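PDB 5YSC: vitamin B12-binding protein from Vibrio cholerae O395, which binds vitamin B12 in the periplasm and probably delivers it to the membrane subunit BtuC of the BtuCDF importer. Local coordinates for residues 22-27 / 76-81. Residues are numbered along the deposited sequence; the frame is centred on the assembly and turned at random.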
loop_
_atom_site.group_PDB
_atom_site.type_symbol
_atom_site.label_atom_id
_atom_site.label_comp_id
_atom_site.label_asym_id
_atom_site.label_seq_id
_atom_site.Cartn_x
_atom_site.Cartn_y
_atom_site.Cartn_z
ATOM N N ARG A 22 -9.849 -3.686 -22.939
ATOM C CA ARG A 22 -9.970 -4.896 -22.124
ATOM C C ARG A 22 -8.787 -4.887 -21.150
ATOM O O ARG A 22 -7.686 -5.316 -21.496
ATOM C CB ARG A 22 -9.970 -6.154 -22.982
ATOM C CG ARG A 22 -11.128 -6.246 -23.962
ATOM C CD ARG A 22 -11.190 -7.612 -24.571
ATOM N NE ARG A 22 -11.423 -8.609 -23.534
ATOM C CZ ARG A 22 -12.624 -8.961 -23.096
ATOM N NH1 ARG A 22 -13.712 -8.414 -23.614
ATOM N NH2 ARG A 22 -12.737 -9.863 -22.136
ATOM N N ILE A 23 -8.995 -4.368 -19.944
ATOM C CA ILE A 23 -7.884 -4.119 -19.024
ATOM C C ILE A 23 -7.945 -5.132 -17.887
ATOM O O ILE A 23 -9.021 -5.452 -17.389
ATOM C CB ILE A 23 -7.918 -2.668 -18.499
ATOM C CG1 ILE A 23 -7.902 -1.687 -19.667
ATOM C CG2 ILE A 23 -6.695 -2.353 -17.642
ATOM C CD1 ILE A 23 -7.999 -0.217 -19.261
ATOM N N ILE A 24 -6.788 -5.647 -17.473
ATOM C CA ILE A 24 -6.717 -6.560 -16.333
ATOM C C ILE A 24 -5.802 -5.945 -15.294
ATOM O O ILE A 24 -4.731 -5.444 -15.635
ATOM C CB ILE A 24 -6.214 -7.943 -16.761
ATOM C CG1 ILE A 24 -7.301 -8.635 -17.595
ATOM C CG2 ILE A 24 -5.832 -8.815 -15.552
ATOM C CD1 ILE A 24 -6.903 -10.034 -18.074
ATOM N N SER A 25 -6.230 -5.977 -14.030
ATOM C CA SER A 25 -5.437 -5.519 -12.891
ATOM C C SER A 25 -5.009 -6.716 -12.061
ATOM O O SER A 25 -5.839 -7.569 -11.703
ATOM C CB SER A 25 -6.237 -4.565 -12.007
ATOM O OG SER A 25 -5.580 -4.406 -10.776
ATOM N N LEU A 26 -3.733 -6.743 -11.716
ATOM C CA LEU A 26 -3.178 -7.843 -10.937
ATOM C C LEU A 26 -2.949 -7.493 -9.463
ATOM O O LEU A 26 -2.236 -8.228 -8.779
ATOM C CB LEU A 26 -1.880 -8.323 -11.574
ATOM C CG LEU A 26 -1.982 -8.776 -13.037
ATOM C CD1 LEU A 26 -0.605 -9.219 -13.519
ATOM C CD2 LEU A 26 -2.988 -9.910 -13.237
ATOM N N ALA A 27 -3.515 -6.384 -8.959
ATOM C CA ALA A 27 -3.320 -6.033 -7.550
ATOM C C ALA A 27 -4.463 -5.152 -7.043
ATOM O O ALA A 27 -5.044 -4.395 -7.819
ATOM C CB ALA A 27 -1.988 -5.313 -7.314
ATOM N N LEU A 76 -9.193 -14.063 -21.690
ATOM C CA LEU A 76 -9.752 -12.716 -21.642
ATOM C C LEU A 76 -9.189 -11.776 -22.689
ATOM O O LEU A 76 -9.796 -10.731 -22.938
ATOM C CB LEU A 76 -9.538 -12.095 -20.256
ATOM C CG LEU A 76 -10.443 -12.660 -19.151
ATOM C CD1 LEU A 76 -9.948 -12.275 -17.773
ATOM C CD2 LEU A 76 -11.885 -12.180 -19.337
ATOM N N LYS A 77 -8.049 -12.122 -23.267
ATOM C CA LYS A 77 -7.460 -11.339 -24.349
ATOM C C LYS A 77 -7.294 -9.847 -24.051
ATOM O O LYS A 77 -7.729 -9.011 -24.834
ATOM C CB LYS A 77 -8.289 -11.515 -25.625
ATOM C CG LYS A 77 -8.638 -12.963 -25.934
ATOM C CD LYS A 77 -9.662 -13.071 -27.046
ATOM C CE LYS A 77 -9.062 -13.730 -28.273
ATOM N NZ LYS A 77 -9.969 -14.749 -28.864
ATOM N N PRO A 78 -6.647 -9.512 -22.939
ATOM C CA PRO A 78 -6.503 -8.109 -22.565
ATOM C C PRO A 78 -5.615 -7.377 -23.545
ATOM O O PRO A 78 -4.682 -7.948 -24.109
ATOM C CB PRO A 78 -5.865 -8.181 -21.167
ATOM C CG PRO A 78 -4.988 -9.389 -21.250
ATOM C CD PRO A 78 -5.822 -10.382 -22.075
ATOM N N ASP A 79 -5.902 -6.096 -23.763
ATOM C CA ASP A 79 -4.961 -5.260 -24.486
ATOM C C ASP A 79 -4.115 -4.415 -23.552
ATOM O O ASP A 79 -3.214 -3.717 -24.017
ATOM C CB ASP A 79 -5.690 -4.384 -25.518
ATOM C CG ASP A 79 -6.781 -3.519 -24.916
ATOM O OD1 ASP A 79 -6.950 -3.531 -23.682
ATOM O OD2 ASP A 79 -7.477 -2.817 -25.685
ATOM N N LEU A 80 -4.367 -4.496 -22.239
ATOM C CA LEU A 80 -3.509 -3.870 -21.238
ATOM C C LEU A 80 -3.602 -4.653 -19.929
ATOM O O LEU A 80 -4.707 -4.905 -19.452
ATOM C CB LEU A 80 -3.923 -2.414 -20.995
ATOM C CG LEU A 80 -3.172 -1.726 -19.852
ATOM C CD1 LEU A 80 -1.700 -1.605 -20.223
ATOM C CD2 LEU A 80 -3.781 -0.356 -19.537
ATOM N N ILE A 81 -2.452 -4.984 -19.329
ATOM C CA ILE A 81 -2.374 -5.630 -18.028
ATOM C C ILE A 81 -1.627 -4.669 -17.110
ATOM O O ILE A 81 -0.567 -4.153 -17.467
ATOM C CB ILE A 81 -1.668 -7.004 -18.095
ATOM C CG1 ILE A 81 -2.409 -7.966 -19.023
ATOM C CG2 ILE A 81 -1.488 -7.583 -16.695
ATOM C CD1 ILE A 81 -1.786 -9.343 -19.141
#
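The CD1 tip of Ile24 fills a hollow walled by Leu76 and Pro78. CG1 of Ile24 stands anti to its own carbonyl carbon (chi1 -71°), and an extended chi2 carries CD1 on to within 3.8 Å of Leu76 CD1, while the CB–CG edge of the Pro78 ring lies against the same methyl; Ile73, from helix 70-76, closes in on both Ile24 and Pro78. Ile81 shares the sheet face of Ile24, and just past the strand Leu26 CD1 lies 3.7 Å from Ile81 CG2, crossing it obliquely. On the other face Ile23 and Leu80 run side by side, CG2 of the first meeting CD2 of the second at 4.0 Å. The chain leaves helix 70-76 and enters strand 80-83, which pairs in parallel with 23-25 in the middle of a four-stranded sheet, as in the Rossmann-like lobes of periplasmic binding proteins; Ile24 N hydrogen-bonds to Leu80 O at 3.0 Å. Just before the pairing begins, Asp79 curls back, its OD1 accepting Arg22 N at 3.0 Å from above the carboxylate plane, while its own N donates to Arg22 O; OD2 takes Glu21 N. Bent at chi3 (62°), the Arg22 side chain hooks back toward Leu76, where NE donates to Leu76 O at 2.7 Å, nearly in line with the C=O.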